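Local coordinates for protein chitinase A (Pteris ryukyuensis, PDB 4RL3) that is a family 18 chitinase of a fern, represented here by its catalytic domain, and probably hydrolyses the glycosidic bonds of chitin, at residues 82-86 with 87-91; 105-108 with 109-112; 136-139 with 140-143; 256-259 with 260-264. All blocks are in the same frame, centred on the assembly; numbering follows the deposited sequence.

Contact 1 (82-86 with 87-91)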
ATOM      1  N   ASP A  82      -9.206  -1.746  -6.584  1.00  8.56           N
ATOM      2  CA  ASP A  82     -10.320  -1.148  -7.311  1.00  9.31           C
ATOM      3  C   ASP A  82     -11.373  -2.194  -7.687  1.00  9.53           C
ATOM      4  O   ASP A  82     -12.539  -2.069  -7.298  1.00  9.27           O
ATOM      5  CB  ASP A  82      -9.769  -0.439  -8.556  1.00  9.86           C
ATOM      6  CG  ASP A  82     -10.816   0.347  -9.330  1.00 10.49           C
ATOM      7  OD1 ASP A  82     -11.976   0.484  -8.888  1.00 10.85           O
ATOM      8  OD2 ASP A  82     -10.453   0.832 -10.423  1.00 11.75           O
ATOM      9  N   THR A  83     -10.954  -3.233  -8.412  1.00 10.20           N
ATOM     10  CA  THR A  83     -11.892  -4.173  -9.012  1.00 10.75           C
ATOM     11  C   THR A  83     -11.562  -5.631  -8.742  1.00 11.09           C
ATOM     12  O   THR A  83     -10.430  -5.982  -8.409  1.00 11.33           O
ATOM     13  CB  THR A  83     -11.967  -3.993 -10.546  1.00 11.32           C
ATOM     14  OG1 THR A  83     -10.663  -4.145 -11.115  1.00 12.11           O
ATOM     15  CG2 THR A  83     -12.523  -2.639 -10.890  1.00 11.48           C
ATOM     16  N   ILE A  84     -12.590  -6.462  -8.896  1.00 11.50           N
ATOM     17  CA  ILE A  84     -12.482  -7.914  -8.797  1.00 12.18           C
ATOM     18  C   ILE A  84     -13.223  -8.444 -10.019  1.00 12.85           C
ATOM     19  O   ILE A  84     -14.423  -8.227 -10.156  1.00 12.81           O
ATOM     20  CB  ILE A  84     -13.066  -8.467  -7.462  1.00 12.52           C
ATOM     21  CG1 ILE A  84     -13.168  -9.998  -7.475  1.00 12.96           C
ATOM     22  CG2 ILE A  84     -14.433  -7.872  -7.142  1.00 12.74           C
ATOM     23  CD1 ILE A  84     -11.842 -10.700  -7.605  1.00 13.43           C
ATOM     24  N   SER A  85     -12.493  -9.093 -10.925  1.00 13.86           N
ATOM     25  CA  SER A  85     -13.071  -9.560 -12.191  1.00 14.79           C
ATOM     26  C   SER A  85     -13.911  -8.459 -12.846  1.00 15.33           C
ATOM     27  O   SER A  85     -15.014  -8.710 -13.334  1.00 16.71           O
ATOM     28  CB  SER A  85     -13.892 -10.836 -11.973  1.00 15.25           C
ATOM     29  OG  SER A  85     -13.082 -11.863 -11.427  1.00 15.84           O
ATOM     30  N   GLY A  86     -13.389  -7.237 -12.828  1.00 15.67           N
ATOM     31  CA  GLY A  86     -14.055  -6.085 -13.444  1.00 15.81           C
ATOM     32  C   GLY A  86     -15.108  -5.342 -12.628  1.00 15.54           C
ATOM     33  O   GLY A  86     -15.525  -4.244 -13.016  1.00 16.74           O
ATOM     34  N   SER A  87     -15.557  -5.933 -11.517  1.00 14.52           N
ATOM     35  CA  SER A  87     -16.582  -5.335 -10.658  1.00 13.97           C
ATOM     36  C   SER A  87     -15.898  -4.566  -9.527  1.00 12.71           C
ATOM     37  O   SER A  87     -14.827  -4.970  -9.090  1.00 12.60           O
ATOM     38  CB  SER A  87     -17.467  -6.413 -10.038  1.00 14.68           C
ATOM     39  OG  SER A  87     -18.324  -7.006 -11.008  1.00 16.37           O
ATOM     40  N   PRO A  88     -16.513  -3.468  -9.052  1.00 11.31           N
ATOM     41  CA  PRO A  88     -15.915  -2.733  -7.933  1.00 10.73           C
ATOM     42  C   PRO A  88     -15.838  -3.558  -6.649  1.00  9.68           C
ATOM     43  O   PRO A  88     -16.792  -4.253  -6.282  1.00  9.60           O
ATOM     44  CB  PRO A  88     -16.847  -1.522  -7.764  1.00 11.10           C
ATOM     45  CG  PRO A  88     -17.538  -1.392  -9.086  1.00 11.44           C
ATOM     46  CD  PRO A  88     -17.726  -2.796  -9.550  1.00 11.45           C
ATOM     47  N   VAL A  89     -14.688  -3.486  -5.984  1.00  8.66           N
ATOM     48  CA  VAL A  89     -14.516  -4.137  -4.702  1.00  8.18           C
ATOM     49  C   VAL A  89     -15.207  -3.280  -3.650  1.00  7.75           C
ATOM     50  O   VAL A  89     -14.592  -2.416  -3.027  1.00  7.75           O
ATOM     51  CB  VAL A  89     -13.022  -4.349  -4.366  1.00  8.05           C
ATOM     52  CG1 VAL A  89     -12.870  -4.982  -2.985  1.00  7.95           C
ATOM     53  CG2 VAL A  89     -12.359  -5.217  -5.416  1.00  8.12           C
ATOM     54  N   GLN A  90     -16.493  -3.541  -3.449  1.00  7.31           N
ATOM     55  CA  GLN A  90     -17.284  -2.855  -2.439  1.00  7.37           C
ATOM     56  C   GLN A  90     -16.969  -3.443  -1.081  1.00  7.06           C
ATOM     57  O   GLN A  90     -17.114  -4.659  -0.888  1.00  7.03           O
ATOM     58  CB  GLN A  90     -18.784  -3.039  -2.713  1.00  7.37           C
ATOM     59  CG  GLN A  90     -19.277  -2.306  -3.944  1.00  7.50           C
ATOM     60  CD  GLN A  90     -19.263  -0.803  -3.770  1.00  7.67           C
ATOM     61  OE1 GLN A  90     -19.068  -0.282  -2.665  1.00  7.64           O
ATOM     62  NE2 GLN A  90     -19.491  -0.086  -4.865  1.00  7.84           N
ATOM     63  N   PHE A  91     -16.528  -2.616  -0.136  1.00  7.07           N
ATOM     64  CA  PHE A  91     -16.357  -3.134   1.210  1.00  6.90           C
ATOM     65  C   PHE A  91     -17.722  -3.543   1.746  1.00  7.25           C
ATOM     66  O   PHE A  91     -18.669  -2.768   1.704  1.00  7.47           O
ATOM     67  CB  PHE A  91     -15.724  -2.119   2.163  1.00  6.51           C
ATOM     68  CG  PHE A  91     -15.369  -2.723   3.493  1.00  6.22           C
ATOM     69  CD1 PHE A  91     -16.325  -2.854   4.488  1.00  6.13           C
ATOM     70  CD2 PHE A  91     -14.099  -3.217   3.718  1.00  6.07           C
ATOM     71  CE1 PHE A  91     -16.012  -3.442   5.693  1.00  6.06           C
ATOM     72  CE2 PHE A  91     -13.778  -3.800   4.926  1.00  5.99           C
ATOM     73  CZ  PHE A  91     -14.737  -3.920   5.909  1.00  6.00           C
TER
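Val89 and Ile84 meet through their CG2 methyls because of their first torsions: Val89 keeps CG1 anti to the backbone N (chi1 178°), which leaves CG2 beside that N and facing strand 83-84, while Ile84, also anti (chi1 170°), sends CG1 away and holds CG2 between N and the carbonyl carbon. The two side chains cross at about a right angle, with Ile84 CG2 3.8 Å from Val89 CG2. Val89 CG2 also lies over the backbone of Thr83, 3.4 Å from its C atom. The frame is a tight two-residue beta hairpin, strands 83-84 and 87-88 joined by a type I' turn from Ile84 to Ser87. Ile84 N gives a short bond to Ser87 O (2.7 Å), in the carbonyl plane, whereas Ser87 N reaches Ile84 O at 2.9 Å from above its plane. Beyond this pair Val89 N bonds to Asp82 O at 2.9 Å and nearly straight. Thr83 CA-H adds a close contact to Ser87 O. Gly86 suits the turn, since at its backbone angles a CB would jam against the preceding carbonyl O. Asp82, whose side chain is about 5 Å from a bound magnesium ion, turns OD1 to His125, and Ser85 OG bonds to Ser40 O. The hairpin follows strand 73-81; past it, Phe91 packs among Tyr123 of strand 118-123, Trp99 of helix 96-114 and Phe134 of helix 131-147.

Contact 2 (105-108 with 109-112)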
ATOM      1  N   SER A 105      -8.363 -14.101  10.952  1.00  4.50           N
ATOM      2  CA  SER A 105      -7.962 -15.497  10.785  1.00  4.50           C
ATOM      3  C   SER A 105      -7.426 -15.782   9.381  1.00  4.55           C
ATOM      4  O   SER A 105      -6.357 -16.350   9.242  1.00  4.51           O
ATOM      5  CB  SER A 105      -9.106 -16.451  11.127  1.00  4.59           C
ATOM      6  OG  SER A 105     -10.236 -16.257  10.294  1.00  4.68           O
ATOM      7  N   SER A 106      -8.167 -15.394   8.350  1.00  4.49           N
ATOM      8  CA  SER A 106      -7.717 -15.645   6.978  1.00  4.58           C
ATOM      9  C   SER A 106      -6.429 -14.908   6.625  1.00  4.56           C
ATOM     10  O   SER A 106      -5.567 -15.473   5.950  1.00  4.85           O
ATOM     11  CB  SER A 106      -8.800 -15.385   5.942  1.00  4.57           C
ATOM     12  OG  SER A 106      -9.126 -14.013   5.822  1.00  4.59           O
ATOM     13  N   LEU A 107      -6.266 -13.666   7.091  1.00  4.49           N
ATOM     14  CA  LEU A 107      -5.014 -12.949   6.817  1.00  4.53           C
ATOM     15  C   LEU A 107      -3.862 -13.486   7.660  1.00  4.55           C
ATOM     16  O   LEU A 107      -2.729 -13.520   7.198  1.00  4.65           O
ATOM     17  CB  LEU A 107      -5.188 -11.440   6.984  1.00  4.51           C
ATOM     18  CG  LEU A 107      -6.033 -10.815   5.872  1.00  4.55           C
ATOM     19  CD1 LEU A 107      -6.407  -9.387   6.223  1.00  4.59           C
ATOM     20  CD2 LEU A 107      -5.316 -10.858   4.530  1.00  4.57           C
ATOM     21  N   THR A 108      -4.140 -13.969   8.873  1.00  4.56           N
ATOM     22  CA  THR A 108      -3.084 -14.594   9.656  1.00  4.62           C
ATOM     23  C   THR A 108      -2.577 -15.827   8.916  1.00  4.70           C
ATOM     24  O   THR A 108      -1.370 -16.031   8.781  1.00  4.77           O
ATOM     25  CB  THR A 108      -3.550 -14.950  11.077  1.00  4.54           C
ATOM     26  OG1 THR A 108      -3.823 -13.735  11.792  1.00  4.59           O
ATOM     27  CG2 THR A 108      -2.468 -15.730  11.832  1.00  4.53           C
ATOM     28  N   SER A 109      -3.495 -16.637   8.412  1.00  4.82           N
ATOM     29  CA  SER A 109      -3.099 -17.821   7.648  1.00  4.95           C
ATOM     30  C   SER A 109      -2.258 -17.451   6.433  1.00  5.21           C
ATOM     31  O   SER A 109      -1.244 -18.086   6.169  1.00  5.48           O
ATOM     32  CB  SER A 109      -4.322 -18.598   7.205  1.00  4.96           C
ATOM     33  OG  SER A 109      -5.051 -19.058   8.336  1.00  4.91           O
ATOM     34  N   LEU A 110      -2.682 -16.412   5.715  1.00  5.49           N
ATOM     35  CA  LEU A 110      -1.996 -15.987   4.500  1.00  5.75           C
ATOM     36  C   LEU A 110      -0.619 -15.434   4.817  1.00  5.90           C
ATOM     37  O   LEU A 110       0.353 -15.732   4.123  1.00  5.80           O
ATOM     38  CB  LEU A 110      -2.833 -14.937   3.761  1.00  5.99           C
ATOM     39  CG  LEU A 110      -2.305 -14.449   2.412  1.00  6.29           C
ATOM     40  CD1 LEU A 110      -2.341 -15.575   1.390  1.00  6.37           C
ATOM     41  CD2 LEU A 110      -3.126 -13.257   1.939  1.00  6.41           C
ATOM     42  N   ILE A 111      -0.540 -14.620   5.863  1.00  6.08           N
ATOM     43  CA  ILE A 111       0.730 -14.032   6.305  1.00  6.30           C
ATOM     44  C   ILE A 111       1.727 -15.117   6.706  1.00  6.51           C
ATOM     45  O   ILE A 111       2.911 -15.057   6.351  1.00  6.37           O
ATOM     46  CB  ILE A 111       0.484 -13.046   7.465  1.00  6.40           C
ATOM     47  CG1 ILE A 111      -0.167 -11.772   6.920  1.00  6.46           C
ATOM     48  CG2 ILE A 111       1.782 -12.699   8.196  1.00  6.45           C
ATOM     49  CD1 ILE A 111      -0.901 -10.945   7.956  1.00  6.57           C
ATOM     50  N   ASN A 112       1.255 -16.125   7.427  1.00  6.77           N
ATOM     51  CA  ASN A 112       2.124 -17.233   7.797  1.00  7.29           C
ATOM     52  C   ASN A 112       2.538 -18.068   6.593  1.00  7.28           C
ATOM     53  O   ASN A 112       3.690 -18.494   6.524  1.00  7.74           O
ATOM     54  CB  ASN A 112       1.457 -18.094   8.865  1.00  7.70           C
ATOM     55  CG  ASN A 112       1.432 -17.406  10.210  1.00  8.36           C
ATOM     56  OD1 ASN A 112       2.273 -16.547  10.492  1.00  9.26           O
ATOM     57  ND2 ASN A 112       0.472 -17.780  11.058  1.00  8.59           N
TER
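Leu107 and Leu110 lean across each other at a slant on helix 96-114, an outer helix of the TIM-barrel fold of family 18, and their CD2 methyls come within 4.2 Å. Thr108 and Asn112, one turn apart, lie side by side and point the same way, with Thr108 CG2 3.7 Å from Asn112 ND2. Ile111 is oriented back along the helix: its first torsion (chi1 -73°) sets CG1 beside the backbone N, which lays the branch over the carbonyl of Leu107, CG1 coming to 3.1 Å and CD1 to 3.2 Å of Leu107 O. That oxygen is thus covered by hydrocarbon while it accepts the bond from Ile111 N (2.8 Å). Cut back to alanine, Ile111 would probably leave Leu107 O without its hydrocarbon cover and open a gap toward Ile151, which the isoleucine side chain also touches. The buried leucines face inward, Leu107 onto Phe49 and Leu141 of helix 131-147, Leu110 onto Trp53. The polar side is tied back into the helix, for Thr108 OG1 bonds to Val104 O, and Ser106 OG reaches Asn102 O as well as the loop at Gly47 and Phe49. Ser105 O takes two donors of one residue, Ser109 N at 3.0 Å and Ser109 OG at 3.1 Å, which arrive from opposite faces of its carbonyl plane.

Contact 3 (136-139 with 140-143)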
ATOM      1  N   SER A 136     -14.632   0.406  12.129  1.00  5.24           N
ATOM      2  CA  SER A 136     -14.623  -0.620  13.159  1.00  5.07           C
ATOM      3  C   SER A 136     -13.973  -1.915  12.663  1.00  4.96           C
ATOM      4  O   SER A 136     -13.138  -2.495  13.341  1.00  4.82           O
ATOM      5  CB  SER A 136     -16.050  -0.911  13.613  1.00  5.09           C
ATOM      6  OG  SER A 136     -16.049  -1.847  14.680  1.00  5.16           O
ATOM      7  N   CYS A 137     -14.358  -2.352  11.469  1.00  4.89           N
ATOM      8  CA  CYS A 137     -13.801  -3.588  10.903  1.00  4.80           C
ATOM      9  C   CYS A 137     -12.282  -3.502  10.754  1.00  4.82           C
ATOM     10  O   CYS A 137     -11.547  -4.387  11.194  1.00  4.76           O
ATOM     11  CB  CYS A 137     -14.414  -3.883   9.527  1.00  4.92           C
ATOM     12  SG  CYS A 137     -16.096  -4.537   9.597  1.00  5.16           S
ATOM     13  N   ILE A 138     -11.813  -2.443  10.117  1.00  4.73           N
ATOM     14  CA  ILE A 138     -10.389  -2.331   9.816  1.00  4.66           C
ATOM     15  C   ILE A 138      -9.566  -2.041  11.071  1.00  4.70           C
ATOM     16  O   ILE A 138      -8.476  -2.601  11.250  1.00  4.63           O
ATOM     17  CB  ILE A 138     -10.120  -1.246   8.751  1.00  4.64           C
ATOM     18  CG1 ILE A 138     -10.811  -1.604   7.429  1.00  4.64           C
ATOM     19  CG2 ILE A 138      -8.624  -1.031   8.547  1.00  4.65           C
ATOM     20  CD1 ILE A 138     -10.418  -2.933   6.835  1.00  4.71           C
ATOM     21  N   GLY A 139     -10.067  -1.160  11.928  1.00  4.69           N
ATOM     22  CA  GLY A 139      -9.362  -0.838  13.156  1.00  4.79           C
ATOM     23  C   GLY A 139      -9.172  -2.068  14.026  1.00  4.88           C
ATOM     24  O   GLY A 139      -8.088  -2.317  14.572  1.00  5.00           O
ATOM     25  N   GLN A 140     -10.223  -2.869  14.144  1.00  4.95           N
ATOM     26  CA  GLN A 140     -10.141  -4.121  14.910  1.00  5.12           C
ATOM     27  C   GLN A 140      -9.187  -5.119  14.264  1.00  5.00           C
ATOM     28  O   GLN A 140      -8.426  -5.783  14.945  1.00  4.99           O
ATOM     29  CB  GLN A 140     -11.521  -4.750  15.046  1.00  5.37           C
ATOM     30  CG  GLN A 140     -12.430  -4.030  16.012  1.00  5.67           C
ATOM     31  CD  GLN A 140     -13.718  -4.804  16.223  1.00  5.96           C
ATOM     32  OE1 GLN A 140     -13.704  -5.887  16.807  1.00  6.95           O
ATOM     33  NE2 GLN A 140     -14.830  -4.277  15.730  1.00  6.02           N
ATOM     34  N   LEU A 141      -9.251  -5.241  12.939  1.00  4.82           N
ATOM     35  CA  LEU A 141      -8.359  -6.131  12.194  1.00  4.74           C
ATOM     36  C   LEU A 141      -6.895  -5.780  12.477  1.00  4.80           C
ATOM     37  O   LEU A 141      -6.099  -6.644  12.836  1.00  4.84           O
ATOM     38  CB  LEU A 141      -8.653  -6.028  10.700  1.00  4.67           C
ATOM     39  CG  LEU A 141      -7.665  -6.700   9.748  1.00  4.60           C
ATOM     40  CD1 LEU A 141      -7.591  -8.201  10.011  1.00  4.64           C
ATOM     41  CD2 LEU A 141      -8.049  -6.420   8.311  1.00  4.57           C
ATOM     42  N   ILE A 142      -6.553  -4.503  12.329  1.00  4.90           N
ATOM     43  CA  ILE A 142      -5.165  -4.081  12.535  1.00  4.96           C
ATOM     44  C   ILE A 142      -4.739  -4.273  13.992  1.00  5.08           C
ATOM     45  O   ILE A 142      -3.645  -4.761  14.282  1.00  4.97           O
ATOM     46  CB  ILE A 142      -4.946  -2.614  12.105  1.00  5.01           C
ATOM     47  CG1 ILE A 142      -5.129  -2.472  10.601  1.00  5.04           C
ATOM     48  CG2 ILE A 142      -3.563  -2.144  12.513  1.00  4.97           C
ATOM     49  CD1 ILE A 142      -5.218  -1.032  10.128  1.00  5.09           C
ATOM     50  N   THR A 143      -5.623  -3.891  14.907  1.00  5.30           N
ATOM     51  CA  THR A 143      -5.336  -3.957  16.331  1.00  5.58           C
ATOM     52  C   THR A 143      -5.088  -5.404  16.753  1.00  5.78           C
ATOM     53  O   THR A 143      -4.119  -5.694  17.471  1.00  5.95           O
ATOM     54  CB  THR A 143      -6.490  -3.342  17.149  1.00  5.64           C
ATOM     55  OG1 THR A 143      -6.590  -1.946  16.845  1.00  5.75           O
ATOM     56  CG2 THR A 143      -6.278  -3.531  18.642  1.00  5.75           C
TER
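Gln140 folds back to Ser136 over one turn of helix 131-147, the helix of a beta-alpha-beta unit between strands 118-123 and 153-156 in the TIM-barrel fold. Among the polar side-chain contacts, Gln140 NE2 donates to Ser136 OG at 2.9 Å, with the hydroxyl lying in the amide plane but the N-H angle bent to 140°; a second, weak bond runs from Gln140 NE2 to Ser136 O. With chi1 at -176° the hydroxyl of Ser136 is swung opposite its own N and lies beside its carbonyl carbon; Gln140, with CG beside its N (chi1 -73°) and the chain extended beyond, brings NE2 to both oxygens. A leucine in place of Gln140 would probably leave Ser136 OG without this donor and its hydroxyl freer to turn. The backbone supplies regular helical bonds, such as Ile142 N to Ile138 O at 2.9 Å. Apolar packing joins Ile138 and Ile142, whose side chains slant across each other with Ile138 CG2 3.8 Å from Ile142 CD1. Both isoleucines rest on Ile121 of strand 118-123, and Leu141 on Ile119, while Cys137 touches Trp99 of helix 96-114 and Ile138 also meets Leu169 of helix 163-173. Thr143 doubles its grip on the carbonyl of Gly139: Thr143 N donates to Gly139 O at 2.9 Å, and Thr143 OG1 gives the shorter bond to Gly139 O, 2.7 Å, from above the opposite face of the carbonyl plane.

Contact 4 (256-259 with 260-264)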
ATOM      1  N   SER A 256       6.491  -0.414 -18.652  1.00  9.74           N
ATOM      2  CA  SER A 256       6.765   0.946 -19.123  1.00  9.75           C
ATOM      3  C   SER A 256       8.075   1.045 -19.909  1.00  9.71           C
ATOM      4  O   SER A 256       8.985   0.227 -19.736  1.00  9.86           O
ATOM      5  CB  SER A 256       6.826   1.911 -17.937  1.00  9.69           C
ATOM      6  OG  SER A 256       8.060   1.818 -17.238  1.00 10.00           O
ATOM      7  N   SER A 257       8.190   2.079 -20.738  1.00 10.09           N
ATOM      8  CA  SER A 257       9.438   2.308 -21.459  1.00 10.32           C
ATOM      9  C   SER A 257      10.565   2.748 -20.506  1.00 10.07           C
ATOM     10  O   SER A 257      11.736   2.427 -20.740  1.00 10.23           O
ATOM     11  CB  SER A 257       9.242   3.324 -22.587  1.00 10.93           C
ATOM     12  OG  SER A 257       8.794   4.549 -22.079  1.00 12.42           O
ATOM     13  N   ALA A 258      10.208   3.428 -19.418  1.00  9.42           N
ATOM     14  CA  ALA A 258      11.197   3.896 -18.445  1.00  9.10           C
ATOM     15  C   ALA A 258      11.729   2.771 -17.562  1.00  8.81           C
ATOM     16  O   ALA A 258      12.729   2.949 -16.870  1.00  8.77           O
ATOM     17  CB  ALA A 258      10.628   5.011 -17.572  1.00  8.96           C
ATOM     18  N   LYS A 259      11.067   1.622 -17.585  1.00  8.56           N
ATOM     19  CA  LYS A 259      11.431   0.492 -16.738  1.00  8.53           C
ATOM     20  C   LYS A 259      11.578   0.944 -15.267  1.00  7.72           C
ATOM     21  O   LYS A 259      10.681   1.646 -14.774  1.00  7.30           O
ATOM     22  CB  LYS A 259      12.617  -0.284 -17.334  1.00  9.33           C
ATOM     23  CG  LYS A 259      12.260  -0.978 -18.656  1.00 10.28           C
ATOM     24  CD  LYS A 259      11.263  -2.112 -18.436  1.00 11.37           C
ATOM     25  CE  LYS A 259      11.119  -3.051 -19.627  1.00 12.77           C
ATOM     26  NZ  LYS A 259      10.575  -4.375 -19.212  1.00 13.57           N
ATOM     27  N   PHE A 260      12.651   0.571 -14.571  1.00  7.07           N
ATOM     28  CA  PHE A 260      12.728   0.782 -13.124  1.00  6.67           C
ATOM     29  C   PHE A 260      13.656   1.912 -12.682  1.00  6.33           C
ATOM     30  O   PHE A 260      14.091   1.943 -11.535  1.00  6.04           O
ATOM     31  CB  PHE A 260      13.122  -0.520 -12.422  1.00  6.70           C
ATOM     32  CG  PHE A 260      12.100  -1.615 -12.556  1.00  6.76           C
ATOM     33  CD1 PHE A 260      11.085  -1.751 -11.611  1.00  6.78           C
ATOM     34  CD2 PHE A 260      12.148  -2.511 -13.609  1.00  6.80           C
ATOM     35  CE1 PHE A 260      10.142  -2.762 -11.721  1.00  6.82           C
ATOM     36  CE2 PHE A 260      11.199  -3.519 -13.723  1.00  6.90           C
ATOM     37  CZ  PHE A 260      10.205  -3.648 -12.776  1.00  6.88           C
ATOM     38  N   GLN A 261      13.944   2.852 -13.573  1.00  6.06           N
ATOM     39  CA  GLN A 261      14.882   3.912 -13.232  1.00  6.19           C
ATOM     40  C   GLN A 261      14.390   4.795 -12.092  1.00  6.00           C
ATOM     41  O   GLN A 261      15.195   5.283 -11.302  1.00  5.90           O
ATOM     42  CB  GLN A 261      15.261   4.758 -14.450  1.00  6.43           C
ATOM     43  CG  GLN A 261      14.160   5.633 -15.030  1.00  6.69           C
ATOM     44  CD  GLN A 261      14.542   6.157 -16.400  1.00  6.99           C
ATOM     45  OE1 GLN A 261      15.242   7.168 -16.525  1.00  7.71           O
ATOM     46  NE2 GLN A 261      14.102   5.460 -17.434  1.00  7.01           N
ATOM     47  N   TYR A 262      13.082   4.997 -11.977  1.00  6.04           N
ATOM     48  CA  TYR A 262      12.573   5.865 -10.911  1.00  6.11           C
ATOM     49  C   TYR A 262      12.549   5.184  -9.533  1.00  6.04           C
ATOM     50  O   TYR A 262      12.728   5.852  -8.514  1.00  5.87           O
ATOM     51  CB  TYR A 262      11.205   6.427 -11.287  1.00  6.32           C
ATOM     52  CG  TYR A 262      11.269   7.293 -12.512  1.00  6.69           C
ATOM     53  CD1 TYR A 262      12.065   8.435 -12.533  1.00  7.01           C
ATOM     54  CD2 TYR A 262      10.551   6.972 -13.658  1.00  6.99           C
ATOM     55  CE1 TYR A 262      12.134   9.240 -13.653  1.00  7.28           C
ATOM     56  CE2 TYR A 262      10.613   7.781 -14.784  1.00  7.30           C
ATOM     57  CZ  TYR A 262      11.405   8.906 -14.771  1.00  7.36           C
ATOM     58  OH  TYR A 262      11.465   9.704 -15.895  1.00  8.42           O
ATOM     59  N   GLU A 263      12.386   3.860  -9.507  1.00  5.92           N
ATOM     60  CA  GLU A 263      12.563   3.095  -8.268  1.00  5.87           C
ATOM     61  C   GLU A 263      13.961   3.340  -7.715  1.00  5.89           C
ATOM     62  O   GLU A 263      14.151   3.563  -6.515  1.00  5.69           O
ATOM     63  CB  GLU A 263      12.405   1.594  -8.521  1.00  5.89           C
ATOM     64  CG  GLU A 263      10.979   1.052  -8.541  1.00  5.91           C
ATOM     65  CD  GLU A 263      10.213   1.325  -9.824  1.00  5.98           C
ATOM     66  OE1 GLU A 263       9.055   0.865  -9.912  1.00  6.02           O
ATOM     67  OE2 GLU A 263      10.732   1.982 -10.760  1.00  6.13           O
ATOM     68  N   GLN A 264      14.945   3.266  -8.598  1.00  5.76           N
ATOM     69  CA  GLN A 264      16.333   3.476  -8.197  1.00  5.94           C
ATOM     70  C   GLN A 264      16.566   4.901  -7.711  1.00  5.95           C
ATOM     71  O   GLN A 264      17.173   5.121  -6.654  1.00  5.85           O
ATOM     72  CB  GLN A 264      17.256   3.145  -9.366  1.00  6.10           C
ATOM     73  CG  GLN A 264      18.726   3.452  -9.121  1.00  6.51           C
ATOM     74  CD  GLN A 264      19.111   4.867  -9.507  1.00  6.75           C
ATOM     75  OE1 GLN A 264      19.669   5.629  -8.702  1.00  7.72           O
ATOM     76  NE2 GLN A 264      18.788   5.240 -10.713  1.00  6.61           N
TER
HETATM   77  O   HOH W   1      10.650   3.645 -12.983  1.00  4.74           O
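Gln261 reaches back to Ala258 across a type II' beta turn that leads into the last helix of the domain, 261-271, with Phe260 as its N-cap residue. Its CG sits in the tight site between the backbone N and the carbonyl carbon (chi1 69°), and the chain then runs extended, carrying the amide to the loop. Gln261 NE2 meets Ala258 O at 2.9 Å on a lone pair in the carbonyl plane, nearly straight at 170°, and Ala258 O lies almost in the amide plane of Gln261. The same conformation lays Gln261 CG over the centre of one face of the Tyr262 ring, 4.0 Å above the plane. Ala258 CB approaches that ring obliquely, 3.9 Å from Tyr262 CE2, while Tyr262 also packs on Pro226 and Leu230 of helix 226-238. Lys259 bends at chi2, its end leading off to Tyr254, which it meets by a cation-pi contact and an NZ bond to the backbone oxygen. Phe260 keeps CG beside its backbone N (chi1 -65°), which holds Phe260 CG 3.8 Å from Lys259 C, and the ring packs on Val20, Pro21 and Tyr254. Glu263, likewise bent, bonds through OE1 to Ser253 OG. One water bridges the turn and the start of the helix, donating to Lys259 O at 2.7 Å and to Glu263 OE2 at 2.8 Å while accepting from Tyr262 N at 3.0 Å.

In the fold
Contact 3 is the buried one, contacts 1 and 2 are partly buried, and contact 4 lies at the surface. Contacts 2 and 3 sit on adjacent helices, 96-114 and 131-147, their centres about 15 Å apart, and touch where Leu107 CD1 meets Leu141 CD2 at 4.0 Å. Contact 1 joins the same region through Phe91, whose CZ is 3.6 Å from Cys137 CB. Contact 4 stands apart, its centre about 35 Å from that of contact 3 and across the chain's centre. Both helical contacts combine apolar inner faces with hydroxyls bonded to backbone oxygens; the hairpin relies on backbone pairing, and the surface turn on an amide and a bridging water.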